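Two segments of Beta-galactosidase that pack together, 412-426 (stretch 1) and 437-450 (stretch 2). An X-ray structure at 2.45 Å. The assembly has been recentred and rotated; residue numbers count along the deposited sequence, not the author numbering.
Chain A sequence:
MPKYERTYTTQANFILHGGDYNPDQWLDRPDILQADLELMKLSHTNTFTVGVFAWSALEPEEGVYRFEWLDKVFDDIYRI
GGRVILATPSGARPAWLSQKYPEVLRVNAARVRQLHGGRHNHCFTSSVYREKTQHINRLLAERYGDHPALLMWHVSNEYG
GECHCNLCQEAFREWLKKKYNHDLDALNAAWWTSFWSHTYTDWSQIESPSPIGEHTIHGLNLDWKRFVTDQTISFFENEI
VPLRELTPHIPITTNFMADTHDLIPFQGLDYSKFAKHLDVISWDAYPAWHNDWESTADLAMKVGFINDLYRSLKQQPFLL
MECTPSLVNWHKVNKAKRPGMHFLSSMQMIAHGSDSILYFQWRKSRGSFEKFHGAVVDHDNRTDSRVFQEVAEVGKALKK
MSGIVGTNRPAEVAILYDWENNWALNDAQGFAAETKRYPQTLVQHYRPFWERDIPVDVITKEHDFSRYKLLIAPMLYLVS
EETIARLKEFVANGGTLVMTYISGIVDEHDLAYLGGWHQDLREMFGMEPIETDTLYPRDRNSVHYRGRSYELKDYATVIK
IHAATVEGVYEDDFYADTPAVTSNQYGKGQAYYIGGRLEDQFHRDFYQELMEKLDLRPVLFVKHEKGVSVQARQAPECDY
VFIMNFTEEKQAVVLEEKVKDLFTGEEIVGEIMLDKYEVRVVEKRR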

# COMPACT_ATOMS: atom_id res chain seq x y z
N GLU A 412 -35.11 26.54 -6.39
CA GLU A 412 -34.99 27.67 -5.47
C GLU A 412 -33.86 27.47 -4.48
O GLU A 412 -33.60 28.33 -3.63
CB GLU A 412 -36.29 27.86 -4.70
CG GLU A 412 -37.48 28.05 -5.60
CD GLU A 412 -38.74 28.22 -4.81
OE1 GLU A 412 -39.17 27.24 -4.18
OE2 GLU A 412 -39.29 29.34 -4.82
N VAL A 413 -33.21 26.31 -4.58
CA VAL A 413 -32.13 25.95 -3.68
C VAL A 413 -30.87 25.63 -4.47
O VAL A 413 -30.90 24.88 -5.45
CB VAL A 413 -32.50 24.74 -2.79
CG1 VAL A 413 -31.40 24.46 -1.80
CG2 VAL A 413 -33.80 25.00 -2.06
N ALA A 414 -29.77 26.23 -4.02
CA ALA A 414 -28.49 26.02 -4.66
C ALA A 414 -27.47 25.52 -3.64
O ALA A 414 -27.46 25.98 -2.50
CB ALA A 414 -28.02 27.30 -5.32
N ILE A 415 -26.64 24.57 -4.06
CA ILE A 415 -25.45 24.18 -3.31
C ILE A 415 -24.18 24.61 -4.09
O ILE A 415 -23.99 24.23 -5.23
CB ILE A 415 -25.41 22.67 -3.05
CG1 ILE A 415 -26.61 22.25 -2.20
CG2 ILE A 415 -24.09 22.26 -2.40
CD1 ILE A 415 -26.64 20.76 -1.86
N LEU A 416 -23.34 25.41 -3.47
CA LEU A 416 -22.17 25.93 -4.14
C LEU A 416 -20.99 24.97 -4.00
O LEU A 416 -20.62 24.56 -2.90
CB LEU A 416 -21.82 27.32 -3.59
CG LEU A 416 -20.54 28.02 -4.06
CD1 LEU A 416 -20.57 28.27 -5.53
CD2 LEU A 416 -20.36 29.33 -3.30
N TYR A 417 -20.43 24.59 -5.15
CA TYR A 417 -19.27 23.73 -5.24
C TYR A 417 -18.17 24.46 -6.00
O TYR A 417 -18.46 25.23 -6.92
CB TYR A 417 -19.64 22.43 -5.95
CG TYR A 417 -18.45 21.54 -6.27
CD1 TYR A 417 -17.82 20.82 -5.27
CD2 TYR A 417 -17.98 21.42 -7.57
CE1 TYR A 417 -16.75 19.99 -5.55
CE2 TYR A 417 -16.90 20.60 -7.87
CZ TYR A 417 -16.29 19.88 -6.84
OH TYR A 417 -15.21 19.06 -7.08
N ASP A 418 -16.91 24.24 -5.62
CA ASP A 418 -15.79 24.89 -6.29
C ASP A 418 -14.61 23.91 -6.46
O ASP A 418 -14.10 23.36 -5.47
CB ASP A 418 -15.36 26.14 -5.51
CG ASP A 418 -14.37 27.00 -6.26
OD1 ASP A 418 -14.80 27.75 -7.15
OD2 ASP A 418 -13.17 26.94 -5.95
N TRP A 419 -14.22 23.70 -7.71
CA TRP A 419 -13.14 22.78 -8.07
C TRP A 419 -11.81 23.20 -7.48
O TRP A 419 -11.06 22.38 -6.95
CB TRP A 419 -13.01 22.66 -9.60
CG TRP A 419 -13.74 21.48 -10.23
CD1 TRP A 419 -13.23 20.23 -10.47
CD2 TRP A 419 -15.10 21.45 -10.72
NE1 TRP A 419 -14.17 19.43 -11.06
CE2 TRP A 419 -15.33 20.15 -11.23
CE3 TRP A 419 -16.13 22.39 -10.78
CZ2 TRP A 419 -16.56 19.77 -11.78
CZ3 TRP A 419 -17.36 22.01 -11.33
CH2 TRP A 419 -17.56 20.71 -11.83
N GLU A 420 -11.50 24.49 -7.59
CA GLU A 420 -10.24 24.98 -7.07
C GLU A 420 -10.21 24.83 -5.55
O GLU A 420 -9.18 24.46 -4.99
CB GLU A 420 -10.01 26.43 -7.53
CG GLU A 420 -9.64 26.52 -9.02
CD GLU A 420 -9.49 27.94 -9.56
OE1 GLU A 420 -9.88 28.92 -8.89
OE2 GLU A 420 -8.97 28.08 -10.69
N ASN A 421 -11.33 25.07 -4.89
CA ASN A 421 -11.46 24.82 -3.46
C ASN A 421 -11.21 23.35 -3.11
O ASN A 421 -10.52 23.04 -2.13
CB ASN A 421 -12.84 25.24 -2.96
CG ASN A 421 -13.02 25.00 -1.48
OD1 ASN A 421 -12.28 25.53 -0.66
ND2 ASN A 421 -14.04 24.22 -1.13
N ASN A 422 -11.76 22.44 -3.90
CA ASN A 422 -11.51 21.02 -3.74
C ASN A 422 -10.00 20.72 -3.82
O ASN A 422 -9.43 20.07 -2.93
CB ASN A 422 -12.29 20.23 -4.80
CG ASN A 422 -12.63 18.82 -4.35
OD1 ASN A 422 -12.00 18.28 -3.45
ND2 ASN A 422 -13.62 18.22 -4.99
N TRP A 423 -9.37 21.21 -4.88
CA TRP A 423 -7.92 21.08 -5.06
C TRP A 423 -7.13 21.57 -3.84
O TRP A 423 -6.34 20.83 -3.24
CB TRP A 423 -7.47 21.83 -6.31
CG TRP A 423 -7.98 21.23 -7.60
CD1 TRP A 423 -8.51 19.99 -7.77
CD2 TRP A 423 -8.03 21.86 -8.90
NE1 TRP A 423 -8.87 19.80 -9.08
CE2 TRP A 423 -8.59 20.93 -9.79
CE3 TRP A 423 -7.65 23.12 -9.38
CZ2 TRP A 423 -8.78 21.22 -11.15
CZ3 TRP A 423 -7.84 23.41 -10.73
CH2 TRP A 423 -8.40 22.46 -11.59
N ALA A 424 -7.36 22.82 -3.47
CA ALA A 424 -6.55 23.47 -2.46
C ALA A 424 -6.78 22.84 -1.09
O ALA A 424 -5.83 22.60 -0.33
CB ALA A 424 -6.86 24.97 -2.43
N LEU A 425 -8.03 22.55 -0.77
CA LEU A 425 -8.32 21.90 0.50
C LEU A 425 -7.68 20.52 0.55
O LEU A 425 -7.17 20.12 1.59
CB LEU A 425 -9.83 21.81 0.73
CG LEU A 425 -10.25 21.03 1.97
CD1 LEU A 425 -9.65 21.64 3.20
CD2 LEU A 425 -11.77 21.02 2.07
N ASN A 426 -7.71 19.79 -0.57
CA ASN A 426 -7.11 18.44 -0.58
C ASN A 426 -5.60 18.47 -0.43
O ASN A 426 -5.02 17.62 0.24
CB ASN A 426 -7.49 17.69 -1.87
CG ASN A 426 -8.85 17.05 -1.79
OD1 ASN A 426 -9.39 16.85 -0.70
ND2 ASN A 426 -9.42 16.73 -2.94
N ARG A 437 -13.21 15.27 3.08
CA ARG A 437 -14.41 14.76 2.41
C ARG A 437 -15.36 15.85 1.94
O ARG A 437 -16.55 15.83 2.26
CB ARG A 437 -15.13 13.78 3.35
CG ARG A 437 -14.26 12.57 3.72
CD ARG A 437 -15.03 11.51 4.51
NE ARG A 437 -16.15 10.95 3.75
CZ ARG A 437 -16.03 10.01 2.83
NH1 ARG A 437 -14.84 9.50 2.53
NH2 ARG A 437 -17.11 9.57 2.19
N TYR A 438 -14.82 16.79 1.17
CA TYR A 438 -15.55 17.98 0.75
C TYR A 438 -16.81 17.66 -0.09
O TYR A 438 -17.93 18.01 0.32
CB TYR A 438 -14.57 18.93 0.01
CG TYR A 438 -15.19 20.11 -0.72
CD1 TYR A 438 -15.92 21.07 -0.03
CD2 TYR A 438 -15.01 20.28 -2.08
CE1 TYR A 438 -16.48 22.15 -0.68
CE2 TYR A 438 -15.56 21.36 -2.74
CZ TYR A 438 -16.29 22.29 -2.04
OH TYR A 438 -16.85 23.37 -2.68
N PRO A 439 -16.64 16.98 -1.24
CA PRO A 439 -17.82 16.68 -2.05
C PRO A 439 -18.86 15.84 -1.30
O PRO A 439 -20.08 16.13 -1.38
CB PRO A 439 -17.25 15.91 -3.25
CG PRO A 439 -15.95 15.38 -2.77
CD PRO A 439 -15.42 16.43 -1.86
N GLN A 440 -18.39 14.84 -0.57
CA GLN A 440 -19.27 14.03 0.27
C GLN A 440 -20.08 14.89 1.24
O GLN A 440 -21.29 14.69 1.41
CB GLN A 440 -18.45 13.00 1.06
CG GLN A 440 -17.79 11.92 0.19
CD GLN A 440 -16.36 12.27 -0.21
OE1 GLN A 440 -15.94 13.43 -0.17
NE2 GLN A 440 -15.59 11.25 -0.59
N THR A 441 -19.41 15.86 1.86
CA THR A 441 -20.05 16.78 2.79
C THR A 441 -21.17 17.54 2.09
O THR A 441 -22.33 17.63 2.59
CB THR A 441 -19.01 17.78 3.38
OG1 THR A 441 -18.01 17.05 4.11
CG2 THR A 441 -19.67 18.78 4.33
N LEU A 442 -20.85 18.07 0.91
CA LEU A 442 -21.91 18.68 0.11
C LEU A 442 -23.11 17.73 -0.05
O LEU A 442 -24.25 18.14 0.18
CB LEU A 442 -21.39 19.09 -1.25
CG LEU A 442 -20.84 20.51 -1.27
CD1 LEU A 442 -19.65 20.64 -0.34
CD2 LEU A 442 -20.46 20.85 -2.70
N VAL A 443 -22.84 16.47 -0.40
CA VAL A 443 -23.93 15.49 -0.52
C VAL A 443 -24.73 15.36 0.80
O VAL A 443 -25.95 15.18 0.79
CB VAL A 443 -23.39 14.12 -0.96
CG1 VAL A 443 -24.51 13.11 -1.05
CG2 VAL A 443 -22.72 14.24 -2.30
N GLN A 444 -24.04 15.48 1.93
CA GLN A 444 -24.72 15.47 3.23
C GLN A 444 -25.70 16.63 3.33
O GLN A 444 -26.78 16.50 3.92
CB GLN A 444 -23.74 15.55 4.40
CG GLN A 444 -22.94 14.29 4.60
CD GLN A 444 -23.69 13.08 4.11
OE1 GLN A 444 -24.70 12.68 4.70
NE2 GLN A 444 -23.21 12.50 3.00
N HIS A 445 -25.33 17.77 2.76
CA HIS A 445 -26.26 18.90 2.85
C HIS A 445 -27.39 18.81 1.81
O HIS A 445 -28.49 19.32 2.02
CB HIS A 445 -25.47 20.20 2.76
CG HIS A 445 -24.67 20.46 3.99
ND1 HIS A 445 -25.03 21.40 4.93
CD2 HIS A 445 -23.57 19.84 4.48
CE1 HIS A 445 -24.16 21.38 5.92
NE2 HIS A 445 -23.26 20.44 5.67
N TYR A 446 -27.12 18.11 0.72
CA TYR A 446 -28.12 17.80 -0.28
C TYR A 446 -29.19 16.86 0.27
O TYR A 446 -30.37 16.97 -0.08
CB TYR A 446 -27.40 17.19 -1.48
CG TYR A 446 -28.21 16.77 -2.68
CD1 TYR A 446 -28.63 17.71 -3.62
CD2 TYR A 446 -28.45 15.42 -2.95
CE1 TYR A 446 -29.32 17.32 -4.76
CE2 TYR A 446 -29.13 15.02 -4.10
CZ TYR A 446 -29.56 15.98 -5.00
OH TYR A 446 -30.24 15.60 -6.15
N ARG A 447 -28.76 15.93 1.13
CA ARG A 447 -29.62 14.83 1.57
C ARG A 447 -31.06 15.21 1.98
O ARG A 447 -32.01 14.61 1.49
CB ARG A 447 -28.95 14.06 2.72
CG ARG A 447 -29.83 12.94 3.28
CD ARG A 447 -29.30 12.39 4.58
NE ARG A 447 -27.97 11.82 4.40
CZ ARG A 447 -27.76 10.62 3.87
NH1 ARG A 447 -28.78 9.87 3.48
NH2 ARG A 447 -26.52 10.16 3.73
N PRO A 448 -31.23 16.20 2.88
CA PRO A 448 -32.62 16.51 3.27
C PRO A 448 -33.48 17.00 2.11
O PRO A 448 -34.68 16.74 2.10
CB PRO A 448 -32.46 17.61 4.33
CG PRO A 448 -31.08 17.46 4.83
CD PRO A 448 -30.27 17.02 3.64
N PHE A 449 -32.89 17.68 1.14
CA PHE A 449 -33.65 18.21 0.01
C PHE A 449 -34.04 17.08 -0.94
O PHE A 449 -35.15 17.05 -1.46
CB PHE A 449 -32.85 19.31 -0.69
CG PHE A 449 -32.62 20.51 0.19
CD1 PHE A 449 -33.52 21.56 0.20
CD2 PHE A 449 -31.55 20.54 1.08
CE1 PHE A 449 -33.35 22.64 1.04
CE2 PHE A 449 -31.36 21.62 1.92
CZ PHE A 449 -32.26 22.67 1.91
N TRP A 450 -33.13 16.13 -1.12
CA TRP A 450 -33.42 14.93 -1.89
C TRP A 450 -34.54 14.15 -1.22
O TRP A 450 -35.47 13.70 -1.89
CB TRP A 450 -32.16 14.06 -2.04
CG TRP A 450 -32.29 12.95 -3.06
CD1 TRP A 450 -32.21 13.07 -4.42
CD2 TRP A 450 -32.51 11.56 -2.79
NE1 TRP A 450 -32.37 11.84 -5.02
CE2 TRP A 450 -32.55 10.89 -4.04
CE3 TRP A 450 -32.68 10.81 -1.62
CZ2 TRP A 450 -32.77 9.52 -4.15
CZ3 TRP A 450 -32.89 9.45 -1.73
CH2 TRP A 450 -32.93 8.81 -2.98
O HOH W 1 -18.51 24.75 -1.07
O HOH W 2 -12.08 16.27 0.17

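What holds the strand against the helix? Strand 413-416 runs nearly antiparallel to helix 438-450, at 168°, with the axes 9.7 Å apart at closest approach, a spacing that apolar side chains fill. Val413 and Ile415, two residues apart on the strand, both point toward the helix, whereas Ala414 between them is out of reach. Val413 CG1 lies over the face of the Phe449 ring, 3.9 Å from Phe449 CE1, and makes a CH-pi contact only 22° off the ring normal. Ile415 reaches two turns at once: its CG2 is 3.9 Å from Leu442 CG, and its CD1 is 3.7 Å from Tyr446 CB, meeting the Tyr446 ring at its edge.

How do the aromatic rings meet? Tyr417 and Tyr438 approach rim to rim, with Tyr417 CE1 3.3 Å from Tyr438 CE2. Their planes differ by just 18°, but the centroids are 5.5 Å apart and neither ring lies over the other, so the rings are nearly parallel but offset, meeting at their rims without stacking. Leu442 CD2 fits at the edge of the Tyr417 ring, 3.7 Å from Tyr417 CD1. The Tyr417 hydroxyl is held in turn by its own stretch: Asn422 ND2 donates to Tyr417 OH at 2.8 Å.

Which polar interactions join the stretches? The one direct hydrogen bond runs from Asp418 N to Tyr438 OH, at 3.1 Å. It brings the tyrosine hydroxyl to the start of helix 419-426, where the Asp418 side chain caps the helix by accepting from Asn421 N, with Asp418 OD2 2.8 Å away. Tyr438 OH also donates to water 1 at 2.7 Å, and that water donates to Leu416 O at 2.8 Å, so the same hydroxyl serves both as acceptor and as donor. A second bridge forms at the start of helix 438-450: Tyr438 N donates to water 2 at 3.0 Å, and the water donates to Asn426 OD1 at 2.9 Å.

Why does Tyr438 dominate the contact? It has the largest area covered by the other stretch, because its side chain points into a pocket lined by the loop and helix of stretch 1. Asn421 ND2 sits over one face of its ring, 3.1 Å from Tyr438 CZ, while Asn422 CG lies at the ring edge, 3.6 Å from Tyr438 CD2. Leu425 CD2, 4.1 Å from Tyr438 CB, packs near the base of the side chain. Apolar packing and hydrogen bonding thus converge on one residue.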